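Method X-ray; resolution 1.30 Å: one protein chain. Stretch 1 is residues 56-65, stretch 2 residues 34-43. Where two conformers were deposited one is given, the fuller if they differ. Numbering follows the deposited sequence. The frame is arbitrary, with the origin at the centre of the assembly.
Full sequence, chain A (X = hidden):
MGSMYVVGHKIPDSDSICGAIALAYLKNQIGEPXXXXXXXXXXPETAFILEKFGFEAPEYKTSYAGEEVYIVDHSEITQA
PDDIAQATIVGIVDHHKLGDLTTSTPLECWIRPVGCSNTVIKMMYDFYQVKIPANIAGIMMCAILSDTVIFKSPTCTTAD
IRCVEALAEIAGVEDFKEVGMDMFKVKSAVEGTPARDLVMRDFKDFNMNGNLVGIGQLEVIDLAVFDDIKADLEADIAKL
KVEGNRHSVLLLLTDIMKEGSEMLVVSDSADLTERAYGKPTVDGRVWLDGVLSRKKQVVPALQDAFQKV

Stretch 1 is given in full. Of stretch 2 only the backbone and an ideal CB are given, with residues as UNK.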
# COMPACT_ATOMS: atom_id res chain seq x y z
N GLU A 56 -3.14 4.06 19.19
CA GLU A 56 -1.91 4.83 18.95
C GLU A 56 -1.17 4.27 17.73
O GLU A 56 -1.31 3.10 17.39
CB GLU A 56 -1.00 4.78 20.17
CG GLU A 56 -1.64 5.34 21.44
CD GLU A 56 -1.94 6.83 21.43
OE1 GLU A 56 -1.24 7.58 20.71
OE2 GLU A 56 -2.86 7.26 22.17
N ALA A 57 -0.40 5.11 17.07
CA ALA A 57 0.46 4.67 15.96
C ALA A 57 1.46 3.68 16.52
O ALA A 57 2.03 3.90 17.60
CB ALA A 57 1.16 5.85 15.34
N PRO A 58 1.82 2.66 15.75
CA PRO A 58 2.87 1.74 16.16
C PRO A 58 4.21 2.44 16.32
O PRO A 58 4.43 3.49 15.81
CB PRO A 58 2.93 0.72 15.02
CG PRO A 58 1.67 0.83 14.25
CD PRO A 58 1.15 2.22 14.52
N GLU A 59 5.12 1.75 17.00
CA GLU A 59 6.49 2.26 17.19
C GLU A 59 7.14 2.60 15.86
O GLU A 59 7.21 1.75 14.96
CB GLU A 59 7.29 1.16 17.90
CG GLU A 59 8.74 1.56 18.15
CD GLU A 59 9.57 0.49 18.83
OE1 GLU A 59 9.00 -0.39 19.48
OE2 GLU A 59 10.80 0.62 18.73
N TYR A 60 7.70 3.78 15.77
CA TYR A 60 8.50 4.19 14.60
C TYR A 60 9.91 3.63 14.78
O TYR A 60 10.58 3.95 15.76
CB TYR A 60 8.60 5.70 14.47
CG TYR A 60 9.56 6.19 13.43
CD1 TYR A 60 9.25 6.09 12.09
CD2 TYR A 60 10.76 6.80 13.77
CE1 TYR A 60 10.11 6.55 11.11
CE2 TYR A 60 11.63 7.28 12.81
CZ TYR A 60 11.30 7.15 11.47
OH TYR A 60 12.14 7.62 10.51
N LYS A 61 10.33 2.79 13.87
CA LYS A 61 11.59 2.07 13.99
C LYS A 61 12.13 1.82 12.60
O LYS A 61 11.38 1.34 11.74
CB LYS A 61 11.40 0.76 14.74
CG LYS A 61 12.67 -0.06 14.90
CD LYS A 61 12.49 -1.23 15.81
CE LYS A 61 13.72 -2.11 15.94
NZ LYS A 61 14.89 -1.37 16.42
N THR A 62 13.38 2.18 12.36
CA THR A 62 13.97 2.08 11.00
C THR A 62 15.11 1.06 10.93
O THR A 62 15.41 0.64 9.79
CB THR A 62 14.35 3.45 10.47
OG1 THR A 62 15.24 4.07 11.38
CG2 THR A 62 13.13 4.30 10.26
N SER A 63 15.74 0.69 12.02
CA SER A 63 16.84 -0.29 11.97
C SER A 63 16.40 -1.58 12.66
O SER A 63 15.89 -1.57 13.78
CB SER A 63 18.10 0.23 12.52
OG SER A 63 18.96 -0.85 12.82
N TYR A 64 16.62 -2.65 11.94
CA TYR A 64 16.16 -3.98 12.38
C TYR A 64 17.28 -5.01 12.34
O TYR A 64 17.02 -6.20 12.57
CB TYR A 64 15.00 -4.48 11.50
CG TYR A 64 13.78 -3.63 11.67
CD1 TYR A 64 13.67 -2.43 11.01
CD2 TYR A 64 12.74 -4.00 12.51
CE1 TYR A 64 12.58 -1.62 11.16
CE2 TYR A 64 11.63 -3.20 12.67
CZ TYR A 64 11.53 -2.02 11.98
OH TYR A 64 10.43 -1.21 12.13
N ALA A 65 18.53 -4.61 12.15
CA ALA A 65 19.63 -5.59 12.19
C ALA A 65 19.56 -6.37 13.50
O ALA A 65 19.39 -5.77 14.58
CB ALA A 65 20.96 -4.91 12.08
N UNK A 34 5.55 -10.27 20.07
CA UNK A 34 5.55 -9.43 18.86
C UNK A 34 5.33 -7.98 19.21
O UNK A 34 4.60 -7.66 20.18
CB UNK A 34 4.47 -9.89 17.88
N UNK A 35 5.87 -7.10 18.40
CA UNK A 35 5.71 -5.63 18.50
C UNK A 35 5.37 -5.14 17.09
O UNK A 35 6.12 -5.39 16.15
CB UNK A 35 6.97 -4.95 19.04
N UNK A 36 4.29 -4.37 16.96
CA UNK A 36 3.96 -3.67 15.71
C UNK A 36 4.87 -2.47 15.52
O UNK A 36 5.13 -1.72 16.48
CB UNK A 36 2.50 -3.23 15.70
N UNK A 37 5.35 -2.25 14.31
CA UNK A 37 6.21 -1.11 14.03
C UNK A 37 5.83 -0.49 12.70
O UNK A 37 5.04 -1.05 11.91
CB UNK A 37 7.68 -1.53 14.03
N UNK A 38 6.42 0.66 12.43
CA UNK A 38 6.23 1.40 11.18
C UNK A 38 7.54 2.03 10.74
O UNK A 38 8.35 2.44 11.58
CB UNK A 38 5.15 2.47 11.34
N UNK A 39 7.69 2.18 9.44
CA UNK A 39 8.89 2.77 8.80
C UNK A 39 8.70 4.22 8.42
O UNK A 39 9.62 4.79 7.85
CB UNK A 39 9.27 1.98 7.55
N UNK A 40 7.56 4.81 8.71
CA UNK A 40 7.30 6.21 8.35
C UNK A 40 6.13 6.74 9.13
O UNK A 40 5.53 6.03 9.92
CB UNK A 40 7.04 6.36 6.85
N UNK A 41 5.82 7.99 8.86
CA UNK A 41 4.65 8.67 9.41
C UNK A 41 3.38 8.11 8.79
O UNK A 41 3.39 7.45 7.76
CB UNK A 41 4.74 10.18 9.17
N UNK A 42 2.29 8.34 9.50
CA UNK A 42 0.96 7.94 9.01
C UNK A 42 0.41 8.95 8.02
O UNK A 42 0.59 10.15 8.16
CB UNK A 42 -0.02 7.78 10.18
N UNK A 43 -0.28 8.43 7.02
CA UNK A 43 -1.12 9.25 6.15
C UNK A 43 -2.31 9.81 6.92
O UNK A 43 -2.70 9.26 7.97
CB UNK A 43 -1.60 8.44 4.95

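Position 34 begins the strand out of reach of stretch 1, with nothing of it within 5.5 Å of the ideal CB, so the contact sets no preference; the residue is Ala34. At 35 the bond from CA to CB points toward stretch 1, but the nearest atom, Glu59 OE1, lies 5.0 Å from the ideal CB. That room admits a medium or large side chain, polar or branched, and extended backbone angles favour a beta-branched one. Ile35 fits, its CG2 3.8 Å from Glu59 OE1.

Position 36 points sideways, its ideal CB 4.0 Å from Pro58 CB. A small or apolar group suits this proline ring. Ala36 supplies a methyl, its CB 4.0 Å from Pro58 CB, while water 1 links its O (2.7 Å) to Glu59 N (3.0 Å).

Position 37 pairs in parallel with Glu59, and space is short: the ideal CB is 3.4 Å from both Tyr64 OH and Glu59 O. A small residue is the natural choice. Ala37 places its CB at the edge of the Tyr64 ring, and its CA makes a CA-H...O contact with Glu59 O at 3.2 Å.

Position 38 pairs with Tyr60, its side chain on the same face of the sheet. The ideal CB is 4.6 Å from Pro58 O, an acceptor that invites a long donor; Lys, Arg or Gln could be considered. Arg38 answers with chi1 in p: its NE donates to Pro58 O at 2.8 Å, and Tyr60 CB lies over one face of the guanidinium. NH2 donates to water 2 at 2.9 Å, which in turn donates to Ala57 O at 3.0 Å. The backbone completes the ladder, Arg38 N giving to Glu59 O (2.9 Å) and Lys61 N to Arg38 O (3.0 Å).

At 39 CA-to-CB points away, yet a flexible apolar chain could return to the Thr62 and Tyr64 side chains. Leu39 does so: its CD2 reaches 3.9 Å from Tyr64 CE1.

Position 40 is fully extended, with phi/psi of -163/-180, a conformation glycine adopts readily. Gly40 sets its N at the edge of the Tyr60 ring, and its O accepts from Arg38 NH1 at 2.9 Å.

Position 41 points sideways with open space, where polar residues suit. Glu41 forms a salt bridge, its OE1 3.1 Å from Arg38 NH1.

Position 42 points toward the methyl of Ala57 across a gap, which favours a larger apolar residue. Leu42 bridges it, CD1 4.1 Å from Ala57 CB.

Position 43, out of reach, precedes a helix; Ser, Thr, Asp or Asn suit such an N-cap position, and Ser43 occupies it.

Stretch 2 (34-43) AIAARLGELS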
# COMPACT_ATOMS: atom_id res chain seq x y z
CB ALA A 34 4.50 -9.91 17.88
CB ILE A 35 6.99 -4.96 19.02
CG1 ILE A 35 7.32 -5.45 20.42
CG2 ILE A 35 6.84 -3.45 18.97
CD1 ILE A 35 8.71 -5.11 20.86
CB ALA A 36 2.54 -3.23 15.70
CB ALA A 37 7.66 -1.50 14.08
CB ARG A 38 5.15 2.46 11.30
CG ARG A 38 5.42 3.55 12.32
CD ARG A 38 4.21 4.44 12.54
NE ARG A 38 4.40 5.30 13.69
CZ ARG A 38 4.87 6.53 13.70
NH1 ARG A 38 5.19 7.15 12.59
NH2 ARG A 38 4.95 7.16 14.85
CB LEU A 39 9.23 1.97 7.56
CG LEU A 39 9.81 0.60 7.79
CD1 LEU A 39 9.88 -0.25 6.52
CD2 LEU A 39 11.20 0.71 8.40
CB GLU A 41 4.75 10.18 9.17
CG GLU A 41 5.99 10.79 9.80
CD GLU A 41 6.27 10.81 11.32
OE1 GLU A 41 5.57 10.18 12.19
OE2 GLU A 41 7.27 11.47 11.67
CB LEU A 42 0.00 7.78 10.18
CG LEU A 42 -0.07 6.36 10.72
CD1 LEU A 42 1.28 5.92 11.26
CD2 LEU A 42 -1.16 6.32 11.79
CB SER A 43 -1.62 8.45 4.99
OG SER A 43 -2.59 7.51 5.46
O HOH W 1 4.14 -0.55 18.67
O HOH W 2 4.18 6.02 17.45
O HOH W 3 11.32 7.35 8.03
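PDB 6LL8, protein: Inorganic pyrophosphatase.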